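Local coordinates for large terminase protein (Enterobacteria phage P22, PDB 4DKW) that cuts the viral genome through its C-terminal nuclease domain, the part present here, while the whole protein also drives genome packaging into empty capsids as an ATP-powered motor, at residues Ile10-Ile15 and Glu153-His158; His25-Asp30 and Ala186-Asp191; Ala41-Trp46 and Asp174-Gly179; Val53-Arg58 and Arg140-Asn145. All coordinates share one frame; numbering follows the deposited sequence.

Contact 1. Residues Ile10-Ile15 and Glu153-His158; sequences IPEETI and EFRLYH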
# COMPACT_ATOMS: atom_id res chain seq x y z
N ILE A 10 15.48 10.18 -3.22
CA ILE A 10 15.42 10.65 -1.86
C ILE A 10 16.21 9.64 -1.03
O ILE A 10 16.07 8.43 -1.22
CB ILE A 10 13.94 10.73 -1.40
CG1 ILE A 10 13.16 11.69 -2.31
CG2 ILE A 10 13.84 11.19 0.05
CD1 ILE A 10 11.70 11.78 -2.02
N PRO A 11 17.07 10.13 -0.13
CA PRO A 11 17.80 9.23 0.77
C PRO A 11 16.84 8.41 1.62
O PRO A 11 16.00 9.00 2.30
CB PRO A 11 18.61 10.19 1.65
CG PRO A 11 18.72 11.45 0.84
CD PRO A 11 17.45 11.54 0.06
N GLU A 12 16.96 7.08 1.59
CA GLU A 12 16.13 6.18 2.40
C GLU A 12 16.02 6.58 3.86
O GLU A 12 14.97 6.44 4.48
CB GLU A 12 16.73 4.78 2.40
CG GLU A 12 16.67 4.10 1.10
CD GLU A 12 17.33 2.75 1.19
OE1 GLU A 12 17.93 2.35 0.18
OE2 GLU A 12 17.25 2.10 2.26
N GLU A 13 17.12 7.06 4.41
CA GLU A 13 17.17 7.37 5.82
C GLU A 13 16.29 8.56 6.19
O GLU A 13 15.85 8.66 7.34
CB GLU A 13 18.64 7.58 6.27
CG GLU A 13 18.96 6.94 7.66
CD GLU A 13 18.85 5.40 7.68
OE1 GLU A 13 18.13 4.80 6.85
OE2 GLU A 13 19.47 4.78 8.56
N THR A 14 16.00 9.42 5.22
CA THR A 14 15.10 10.54 5.45
C THR A 14 13.64 10.09 5.63
O THR A 14 12.86 10.75 6.31
CB THR A 14 15.20 11.63 4.36
OG1 THR A 14 14.73 11.11 3.11
CG2 THR A 14 16.64 12.08 4.19
N ILE A 15 13.27 8.95 5.04
CA ILE A 15 11.90 8.46 5.19
C ILE A 15 11.74 7.29 6.17
O ILE A 15 10.63 6.86 6.46
CB ILE A 15 11.23 8.16 3.81
CG1 ILE A 15 11.77 6.88 3.18
CG2 ILE A 15 11.43 9.32 2.84
CD1 ILE A 15 11.14 6.60 1.83
N GLU A 153 12.00 -2.26 -2.93
CA GLU A 153 11.31 -1.77 -4.12
C GLU A 153 11.61 -0.29 -4.39
O GLU A 153 11.83 0.10 -5.54
CB GLU A 153 9.80 -1.96 -3.97
CG GLU A 153 9.35 -3.41 -3.76
CD GLU A 153 7.84 -3.57 -3.89
OE1 GLU A 153 7.15 -2.54 -4.07
OE2 GLU A 153 7.33 -4.72 -3.84
N PHE A 154 11.61 0.50 -3.33
CA PHE A 154 11.92 1.93 -3.35
C PHE A 154 13.25 2.17 -4.07
O PHE A 154 13.37 3.10 -4.88
CB PHE A 154 11.97 2.42 -1.90
CG PHE A 154 12.32 3.87 -1.73
CD1 PHE A 154 11.33 4.85 -1.77
CD2 PHE A 154 13.63 4.26 -1.47
CE1 PHE A 154 11.65 6.17 -1.58
CE2 PHE A 154 13.95 5.59 -1.28
CZ PHE A 154 12.97 6.55 -1.34
N ARG A 155 14.23 1.31 -3.78
CA ARG A 155 15.57 1.41 -4.37
C ARG A 155 15.63 1.15 -5.88
O ARG A 155 16.49 1.70 -6.58
CB ARG A 155 16.51 0.44 -3.68
CG ARG A 155 16.90 0.86 -2.29
CD ARG A 155 18.01 -0.02 -1.73
NE ARG A 155 17.51 -1.27 -1.18
CZ ARG A 155 17.21 -1.46 0.10
NH1 ARG A 155 17.36 -0.48 0.98
NH2 ARG A 155 16.78 -2.64 0.51
N LEU A 156 14.72 0.30 -6.36
CA LEU A 156 14.70 -0.14 -7.75
C LEU A 156 13.68 0.57 -8.65
O LEU A 156 13.71 0.41 -9.86
CB LEU A 156 14.42 -1.64 -7.78
CG LEU A 156 15.44 -2.52 -7.07
CD1 LEU A 156 14.99 -3.97 -7.13
CD2 LEU A 156 16.79 -2.36 -7.74
N TYR A 157 12.75 1.31 -8.05
CA TYR A 157 11.66 1.94 -8.79
C TYR A 157 12.19 3.04 -9.72
O TYR A 157 12.77 4.04 -9.26
CB TYR A 157 10.67 2.54 -7.80
CG TYR A 157 9.24 2.62 -8.28
CD1 TYR A 157 8.68 1.60 -9.05
CD2 TYR A 157 8.42 3.68 -7.90
CE1 TYR A 157 7.35 1.66 -9.46
CE2 TYR A 157 7.10 3.75 -8.30
CZ TYR A 157 6.57 2.75 -9.08
OH TYR A 157 5.24 2.82 -9.46
N HIS A 158 11.98 2.87 -11.03
CA HIS A 158 12.57 3.78 -12.01
C HIS A 158 11.71 3.95 -13.26
O HIS A 158 10.71 3.26 -13.44
CB HIS A 158 13.96 3.28 -12.40
CG HIS A 158 13.95 1.99 -13.15
ND1 HIS A 158 13.78 0.76 -12.53
CD2 HIS A 158 14.06 1.72 -14.48
CE1 HIS A 158 13.80 -0.19 -13.44
NE2 HIS A 158 13.97 0.36 -14.63
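A salt bridge joins Glu12 to Arg155. Glu12 reaches out with its chain extended beyond CG and crosses Arg155 at about a right angle, so that both carboxylate oxygens come to the same nitrogen: Arg155 NH1 lies 2.9 Å from Glu12 OE2 in the salt bridge and donates a nearly straight hydrogen bond to Glu12 OE1 at 3.0 Å. OE1 sits close to the guanidinium plane, yet is itself approached from above the carboxylate plane, the two planes being 44° apart. Arg155, bent at chi3, has a second acidic partner, its NH2 pairing with Glu148. In the RNase H-like nuclease domain this joins the N-terminal turn around residues 12-15 to helix 148-156. Contacts to the Phe154 ring form the second group; its CG stands anti to the backbone N (chi1 178°). Ile15 meets it tip to tip, CD1 lying over one face at 3.5 Å from Phe154 CE1, while Glu12 CG passes alongside the ring, 3.9 Å from Phe154 CE2. Ile10 O lies at the edge, 3.5 Å from Phe154 CE2. Phe8 meets the same ring with its own plane almost parallel, and helix 125-137 packs against Ile10.

Contact 2. Residues His25-Asp30 and Ala186-Asp191; sequences HFYVID and ARMMRD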
# COMPACT_ATOMS: atom_id res chain seq x y z
N HIS A 25 -5.54 8.19 18.44
CA HIS A 25 -6.13 9.18 17.55
C HIS A 25 -5.59 9.09 16.12
O HIS A 25 -6.00 9.87 15.27
CB HIS A 25 -5.88 10.59 18.09
CG HIS A 25 -4.44 10.85 18.42
ND1 HIS A 25 -3.84 12.08 18.37
CD2 HIS A 25 -3.48 10.03 18.82
CE1 HIS A 25 -2.58 11.99 18.70
NE2 HIS A 25 -2.32 10.75 18.98
N PHE A 26 -4.67 8.17 15.86
CA PHE A 26 -4.18 7.97 14.49
C PHE A 26 -5.22 7.17 13.75
O PHE A 26 -5.96 6.42 14.36
CB PHE A 26 -2.85 7.21 14.43
CG PHE A 26 -1.63 8.05 14.72
CD1 PHE A 26 -1.74 9.26 15.38
CD2 PHE A 26 -0.38 7.61 14.33
CE1 PHE A 26 -0.62 10.02 15.64
CE2 PHE A 26 0.74 8.37 14.59
CZ PHE A 26 0.62 9.57 15.25
N TYR A 27 -5.27 7.34 12.43
CA TYR A 27 -6.15 6.54 11.59
C TYR A 27 -5.38 5.39 10.93
O TYR A 27 -4.17 5.49 10.69
CB TYR A 27 -6.82 7.42 10.54
CG TYR A 27 -7.86 8.32 11.14
CD1 TYR A 27 -9.21 8.10 10.89
CD2 TYR A 27 -7.50 9.36 11.99
CE1 TYR A 27 -10.17 8.92 11.44
CE2 TYR A 27 -8.46 10.18 12.55
CZ TYR A 27 -9.79 9.96 12.27
OH TYR A 27 -10.76 10.77 12.82
N VAL A 28 -6.08 4.30 10.66
CA VAL A 28 -5.46 3.07 10.19
C VAL A 28 -6.18 2.53 8.96
O VAL A 28 -7.41 2.46 8.93
CB VAL A 28 -5.47 1.96 11.29
CG1 VAL A 28 -4.77 0.71 10.79
CG2 VAL A 28 -4.82 2.47 12.58
N ILE A 29 -5.42 2.16 7.94
CA ILE A 29 -5.97 1.53 6.74
C ILE A 29 -4.99 0.51 6.19
O ILE A 29 -3.78 0.67 6.28
CB ILE A 29 -6.39 2.57 5.65
CG1 ILE A 29 -7.23 1.91 4.56
CG2 ILE A 29 -5.17 3.29 5.05
CD1 ILE A 29 -7.71 2.86 3.52
N ASP A 30 -5.53 -0.58 5.65
CA ASP A 30 -4.73 -1.62 5.03
C ASP A 30 -4.91 -1.54 3.53
O ASP A 30 -5.86 -0.92 3.03
CB ASP A 30 -5.17 -3.01 5.51
CG ASP A 30 -4.46 -3.45 6.77
OD1 ASP A 30 -4.08 -2.58 7.57
OD2 ASP A 30 -4.29 -4.67 6.96
N ALA A 186 -9.85 5.20 6.08
CA ALA A 186 -9.06 4.85 7.25
C ALA A 186 -9.88 5.08 8.52
O ALA A 186 -10.60 6.07 8.64
CB ALA A 186 -7.77 5.64 7.28
N ARG A 187 -9.77 4.15 9.47
CA ARG A 187 -10.55 4.24 10.69
C ARG A 187 -9.68 4.63 11.89
O ARG A 187 -8.52 4.22 11.99
CB ARG A 187 -11.28 2.92 10.96
CG ARG A 187 -10.34 1.75 11.30
CD ARG A 187 -11.10 0.43 11.45
NE ARG A 187 -12.25 0.53 12.35
CZ ARG A 187 -12.89 -0.53 12.85
NH1 ARG A 187 -12.49 -1.76 12.56
NH2 ARG A 187 -13.93 -0.34 13.65
N MET A 188 -10.22 5.44 12.80
CA MET A 188 -9.47 5.88 13.97
C MET A 188 -9.12 4.69 14.86
O MET A 188 -9.98 3.86 15.15
CB MET A 188 -10.24 6.92 14.76
CG MET A 188 -9.42 7.55 15.86
SD MET A 188 -10.33 8.81 16.74
CE MET A 188 -9.57 10.29 16.11
N MET A 189 -7.86 4.62 15.28
CA MET A 189 -7.36 3.51 16.08
C MET A 189 -8.25 3.17 17.29
O MET A 189 -8.54 2.00 17.53
CB MET A 189 -5.93 3.79 16.54
CG MET A 189 -5.31 2.69 17.39
SD MET A 189 -5.04 1.13 16.54
CE MET A 189 -4.18 0.21 17.81
N ARG A 190 -8.69 4.18 18.03
CA ARG A 190 -9.52 3.91 19.20
C ARG A 190 -10.93 3.40 18.90
O ARG A 190 -11.58 2.79 19.75
CB ARG A 190 -9.57 5.11 20.15
CG ARG A 190 -10.04 6.39 19.51
CD ARG A 190 -10.68 7.30 20.55
NE ARG A 190 -12.13 7.30 20.38
CZ ARG A 190 -13.00 7.86 21.23
NH1 ARG A 190 -12.57 8.45 22.34
NH2 ARG A 190 -14.30 7.80 20.97
N ASP A 191 -11.42 3.67 17.70
CA ASP A 191 -12.75 3.18 17.29
C ASP A 191 -12.66 1.77 16.71
O ASP A 191 -13.68 1.09 16.62
CB ASP A 191 -13.35 4.12 16.24
CG ASP A 191 -13.70 5.48 16.80
OD1 ASP A 191 -13.83 5.60 18.05
OD2 ASP A 191 -13.85 6.43 16.00
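With CG anti to the carbonyl carbon (chi1 -72°), Tyr27 lays one face of its ring against the backbone of Met188, while Met188 holds its own CG anti to the backbone N (chi1 -171°) and stays extended until a bend at chi3. The two side chains therefore cross obliquely. Met188 CB sits over the ring face, 4.0 Å from the centroid of the Tyr27 ring in a CH-pi contact; the bend then carries the terminal methyl round to the phenol end, where Met188 CE is 3.5 Å from Tyr27 OH. The sulfur makes an oblique Met-aromatic contact with the same ring. Beneath these side chains, strand 187-188 pairs antiparallel with the first part of strand 27-33 in the mixed sheet of the RNase H-like fold. Tyr27 and Met188 form a non-hydrogen-bonded pair, Val28 and Arg187 a hydrogen-bonded one, with Val28 N giving to Arg187 O at 2.8 Å and Arg187 N returning to Val28 O at 3.0 Å, each donor above the carbonyl plane. Just beyond the strand, Met189 N donates to Phe26 O at 2.8 Å, nearly along the C=O axis. Ala186 CB packs 3.7 Å from Ile29 CB, and Lys49 adds a cation-pi contact to Tyr27. The C-terminal strand is thus joined by main-chain hydrogen bonds, while side chains contribute dispersion and weak ring contacts, without a charged pair between the segments.

Contact 3. Residues Ala41-Trp46 and Asp174-Gly179; sequences AHIQLW and DATRYG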
# COMPACT_ATOMS: atom_id res chain seq x y z
N ALA A 41 1.08 -8.27 -1.99
CA ALA A 41 1.48 -7.47 -0.83
C ALA A 41 0.26 -7.06 -0.01
O ALA A 41 -0.77 -6.68 -0.56
CB ALA A 41 2.28 -6.24 -1.27
N HIS A 42 0.38 -7.14 1.30
CA HIS A 42 -0.60 -6.55 2.19
C HIS A 42 0.12 -5.57 3.12
O HIS A 42 1.09 -5.95 3.78
CB HIS A 42 -1.33 -7.62 3.01
CG HIS A 42 -2.56 -7.11 3.70
ND1 HIS A 42 -3.80 -7.12 3.10
CD2 HIS A 42 -2.74 -6.55 4.92
CE1 HIS A 42 -4.69 -6.60 3.92
NE2 HIS A 42 -4.07 -6.25 5.04
N ILE A 43 -0.34 -4.32 3.16
CA ILE A 43 0.34 -3.29 3.95
C ILE A 43 -0.61 -2.64 4.94
O ILE A 43 -1.82 -2.76 4.82
CB ILE A 43 0.97 -2.18 3.06
CG1 ILE A 43 -0.10 -1.40 2.29
CG2 ILE A 43 2.00 -2.79 2.10
CD1 ILE A 43 -0.69 -0.13 2.99
N GLN A 44 -0.05 -1.95 5.92
CA GLN A 44 -0.84 -1.14 6.83
C GLN A 44 -0.21 0.24 6.94
O GLN A 44 0.99 0.38 7.18
CB GLN A 44 -0.97 -1.78 8.22
CG GLN A 44 -1.83 -0.96 9.18
CD GLN A 44 -2.17 -1.72 10.45
OE1 GLN A 44 -1.59 -1.47 11.51
NE2 GLN A 44 -3.10 -2.66 10.35
N LEU A 45 -1.05 1.25 6.77
CA LEU A 45 -0.62 2.62 6.78
C LEU A 45 -1.29 3.30 7.96
O LEU A 45 -2.48 3.09 8.21
CB LEU A 45 -1.07 3.24 5.46
CG LEU A 45 -0.56 4.58 4.96
CD1 LEU A 45 0.96 4.58 4.78
CD2 LEU A 45 -1.27 4.85 3.64
N TRP A 46 -0.53 4.09 8.71
CA TRP A 46 -1.12 4.90 9.78
C TRP A 46 -1.10 6.34 9.34
O TRP A 46 -0.14 6.78 8.70
CB TRP A 46 -0.34 4.76 11.08
CG TRP A 46 -0.29 3.37 11.62
CD1 TRP A 46 -1.00 2.29 11.19
CD2 TRP A 46 0.53 2.91 12.70
NE1 TRP A 46 -0.69 1.18 11.94
CE2 TRP A 46 0.25 1.54 12.88
CE3 TRP A 46 1.47 3.53 13.55
CZ2 TRP A 46 0.89 0.77 13.85
CZ3 TRP A 46 2.09 2.76 14.52
CH2 TRP A 46 1.80 1.39 14.66
N ASP A 174 2.64 -0.31 -4.91
CA ASP A 174 1.26 -0.22 -5.36
C ASP A 174 0.28 -0.24 -4.20
O ASP A 174 -0.60 0.63 -4.10
CB ASP A 174 0.93 -1.35 -6.34
CG ASP A 174 1.52 -1.13 -7.71
OD1 ASP A 174 2.03 -0.02 -7.98
OD2 ASP A 174 1.47 -2.07 -8.52
N ALA A 175 0.41 -1.25 -3.35
CA ALA A 175 -0.42 -1.36 -2.15
C ALA A 175 -0.38 -0.09 -1.30
O ALA A 175 -1.42 0.42 -0.89
CB ALA A 175 0.00 -2.57 -1.32
N THR A 176 0.83 0.43 -1.05
CA THR A 176 0.97 1.65 -0.28
C THR A 176 0.20 2.79 -0.93
O THR A 176 -0.51 3.53 -0.26
CB THR A 176 2.45 2.05 -0.13
OG1 THR A 176 3.16 0.98 0.50
CG2 THR A 176 2.57 3.30 0.73
N ARG A 177 0.33 2.89 -2.24
CA ARG A 177 -0.34 3.92 -3.01
C ARG A 177 -1.87 3.76 -2.90
O ARG A 177 -2.60 4.75 -2.74
CB ARG A 177 0.14 3.87 -4.46
CG ARG A 177 0.07 5.17 -5.21
CD ARG A 177 0.84 5.13 -6.53
NE ARG A 177 0.84 3.80 -7.14
CZ ARG A 177 -0.20 3.25 -7.76
NH1 ARG A 177 -1.34 3.92 -7.86
NH2 ARG A 177 -0.10 2.03 -8.27
N TYR A 178 -2.36 2.52 -2.96
CA TYR A 178 -3.80 2.26 -2.80
C TYR A 178 -4.35 2.67 -1.44
O TYR A 178 -5.46 3.21 -1.35
CB TYR A 178 -4.15 0.78 -3.06
CG TYR A 178 -3.74 0.29 -4.42
CD1 TYR A 178 -3.77 1.13 -5.52
CD2 TYR A 178 -3.30 -1.02 -4.60
CE1 TYR A 178 -3.38 0.68 -6.77
CE2 TYR A 178 -2.92 -1.48 -5.84
CZ TYR A 178 -2.96 -0.62 -6.92
OH TYR A 178 -2.58 -1.08 -8.16
N GLY A 179 -3.59 2.39 -0.38
CA GLY A 179 -3.98 2.76 0.96
C GLY A 179 -4.04 4.27 1.10
O GLY A 179 -4.97 4.82 1.70
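Strand 41-46 and helix 174-179 run 42° apart in direction, their axes approaching to 8.0 Å, as the helix lies across one face of the central sheet of the RNase H-like fold. Ile43 faces Ala175 and Leu45 faces Gly179, alternate strand residues pointing at the helix. No hydrogen bond crosses between the segments. Ile43 packs closely: its CG1 takes the crowded position between the backbone N and the carbonyl carbon (chi1 64°), which sets CG1 3.8 Å from Ala175 CB and leaves CG2 on the same methyl group. Its CD1 reaches further along the helix backbone toward Thr176. The hydroxyl of Thr176 is engaged within the helix itself, bonded to the carbonyl of Val172. Earlier in the strand, Ala41 and Ala175 meet through their methyl groups, 4.3 Å from CB to CB. These small side chains lie beside the nuclease centre: Ala41 approaches the Mg2+ ligand Asp171, and Ala175 approaches Asp33, also a Mg2+ ligand, each at about 4 Å between side chains. Further along, Leu45, its CG anti to the backbone N, sends one branch to the helix main chain, and Leu45 CD2 stops 3.8 Å from Gly179 C.

Contact 4. Residues Val53-Arg58 and Arg140-Asn145; sequences VFYLAR and RFKVFN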
# COMPACT_ATOMS: atom_id res chain seq x y z
N VAL A 53 0.74 13.35 8.75
CA VAL A 53 1.92 12.52 8.50
C VAL A 53 1.47 11.07 8.34
O VAL A 53 0.60 10.60 9.07
CB VAL A 53 2.95 12.63 9.67
CG1 VAL A 53 4.13 11.67 9.45
CG2 VAL A 53 3.46 14.05 9.80
N PHE A 54 2.08 10.37 7.38
CA PHE A 54 1.77 8.97 7.10
C PHE A 54 2.90 8.06 7.54
O PHE A 54 4.07 8.39 7.35
CB PHE A 54 1.50 8.77 5.61
CG PHE A 54 0.32 9.55 5.11
CD1 PHE A 54 -0.91 8.95 4.97
CD2 PHE A 54 0.46 10.89 4.79
CE1 PHE A 54 -2.00 9.68 4.52
CE2 PHE A 54 -0.62 11.62 4.33
CZ PHE A 54 -1.85 11.01 4.19
N TYR A 55 2.55 6.91 8.12
CA TYR A 55 3.53 5.91 8.54
C TYR A 55 3.17 4.57 7.92
O TYR A 55 2.09 4.04 8.16
CB TYR A 55 3.56 5.75 10.07
CG TYR A 55 3.86 7.04 10.81
CD1 TYR A 55 5.17 7.37 11.15
CD2 TYR A 55 2.84 7.92 11.18
CE1 TYR A 55 5.46 8.54 11.84
CE2 TYR A 55 3.12 9.10 11.86
CZ TYR A 55 4.44 9.39 12.19
OH TYR A 55 4.76 10.54 12.87
N LEU A 56 4.06 4.04 7.09
CA LEU A 56 3.89 2.70 6.58
C LEU A 56 4.38 1.78 7.69
O LEU A 56 5.58 1.64 7.91
CB LEU A 56 4.69 2.51 5.29
CG LEU A 56 4.50 1.14 4.64
CD1 LEU A 56 3.04 0.90 4.30
CD2 LEU A 56 5.37 1.05 3.40
N ALA A 57 3.44 1.18 8.43
CA ALA A 57 3.76 0.49 9.68
C ALA A 57 3.92 -1.04 9.56
O ALA A 57 4.64 -1.64 10.34
CB ALA A 57 2.72 0.83 10.73
N ARG A 58 3.22 -1.65 8.60
CA ARG A 58 3.31 -3.10 8.42
C ARG A 58 3.38 -3.43 6.94
O ARG A 58 2.68 -2.82 6.14
CB ARG A 58 2.11 -3.82 9.04
CG ARG A 58 1.78 -3.45 10.48
CD ARG A 58 2.68 -4.17 11.44
NE ARG A 58 2.23 -4.03 12.82
CZ ARG A 58 2.66 -3.09 13.66
NH1 ARG A 58 3.55 -2.18 13.26
NH2 ARG A 58 2.19 -3.05 14.90
N ARG A 140 6.69 14.08 5.66
CA ARG A 140 5.35 13.64 6.08
C ARG A 140 4.98 12.25 5.60
O ARG A 140 3.81 11.87 5.64
CB ARG A 140 4.30 14.66 5.64
CG ARG A 140 4.56 16.04 6.26
CD ARG A 140 3.33 16.94 6.27
NE ARG A 140 2.99 17.43 4.94
CZ ARG A 140 1.88 17.10 4.28
NH1 ARG A 140 1.00 16.28 4.83
NH2 ARG A 140 1.64 17.60 3.07
N PHE A 141 5.98 11.49 5.16
CA PHE A 141 5.79 10.08 4.82
C PHE A 141 6.96 9.33 5.39
O PHE A 141 8.09 9.54 4.98
CB PHE A 141 5.67 9.85 3.30
CG PHE A 141 5.45 8.41 2.94
CD1 PHE A 141 4.17 7.87 2.92
CD2 PHE A 141 6.53 7.58 2.64
CE1 PHE A 141 3.96 6.53 2.61
CE2 PHE A 141 6.33 6.24 2.33
CZ PHE A 141 5.04 5.71 2.31
N LYS A 142 6.67 8.44 6.34
CA LYS A 142 7.69 7.64 7.01
C LYS A 142 7.41 6.15 6.82
O LYS A 142 6.24 5.74 6.71
CB LYS A 142 7.73 7.98 8.50
CG LYS A 142 7.93 9.45 8.82
CD LYS A 142 9.33 9.90 8.44
CE LYS A 142 9.52 11.39 8.69
NZ LYS A 142 10.66 11.91 7.87
N VAL A 143 8.48 5.35 6.79
CA VAL A 143 8.37 3.89 6.74
C VAL A 143 9.11 3.29 7.93
O VAL A 143 10.27 3.64 8.16
CB VAL A 143 8.95 3.35 5.41
CG1 VAL A 143 8.81 1.81 5.33
CG2 VAL A 143 8.26 4.01 4.24
N PHE A 144 8.45 2.42 8.69
CA PHE A 144 9.11 1.74 9.81
C PHE A 144 10.33 0.99 9.28
O PHE A 144 10.26 0.40 8.21
CB PHE A 144 8.16 0.74 10.48
CG PHE A 144 7.15 1.36 11.41
CD1 PHE A 144 6.90 2.73 11.38
CD2 PHE A 144 6.46 0.57 12.31
CE1 PHE A 144 5.96 3.30 12.25
CE2 PHE A 144 5.53 1.13 13.18
CZ PHE A 144 5.28 2.49 13.15
N ASN A 145 11.43 1.02 10.01
CA ASN A 145 12.64 0.34 9.56
C ASN A 145 12.51 -1.19 9.49
O ASN A 145 13.38 -1.87 8.96
CB ASN A 145 13.87 0.77 10.38
CG ASN A 145 13.74 0.47 11.86
OD1 ASN A 145 13.27 -0.60 12.26
ND2 ASN A 145 14.17 1.42 12.69
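Four main-chain hydrogen bonds form the first shell, alternating between the strands. Phe54 N gives to Arg140 O at 2.9 Å from above the carbonyl plane, Lys142 N to Phe54 O nearly along the C=O axis, Leu56 N to Lys142 O at 2.8 Å, and Phe144 N to Leu56 O at 3.1 Å, both of the last in the carbonyl plane. Side chains then line up in register. Leu56 and Val143 lie side by side on the face shared with Phe54 and Phe141, Leu56 CB being 4.0 Å from Val143 CG2, and Phe54 CB rests 3.9 Å from Phe141 CD1. On the face of Tyr55 and Lys142, the aliphatic start of the lysine runs alongside the ring, Lys142 CB 3.7 Å from Tyr55 CD1. This parallel pairing of strands 53-62 and 141-144 belongs to the mixed sheet of the RNase H-like fold. On the other side of strand 53-62, Ala57 and Arg58 both face Gln44 of strand 40-48 in a classic beta bulge. Ala57 CA lies over the Phe144 ring in a CH-pi contact, 3.9 Å from the ring centroid, while Arg58 NH1 bonds Ala57 O. Farther out, Phe150 of helix 148-156 packs on Leu56, Phe141 and Val143; Lys142 bends at chi2, its NZ bonded to the carbonyl of Thr14. Arg140 NH1 bonds to the carbonyl of Asp52, and its NH2 forms a salt bridge with Glu138.

Overall arrangement
Contact 3 is the innermost, its centre about 1 Å from that of the chain, wholly buried and apolar beside the metal ligands. Contact 1 is also largely buried although its centre lies about 15 Å out; contact 2, equally far out, and contact 4, at about 11 Å, are partly buried. Three contacts share one sheet: strand 27-33 of contact 2 adjoins strand 40-48 of contact 3, which adjoins strand 53-62 of contact 4. Contacts 2 and 4 rest on main-chain pairing, antiparallel in one and parallel in the other, whereas contact 3 is side-chain packing of helix on strand. Contact 1 alone carries a salt bridge between its segments, and it touches contact 4 through Ile15 O and Val143 N.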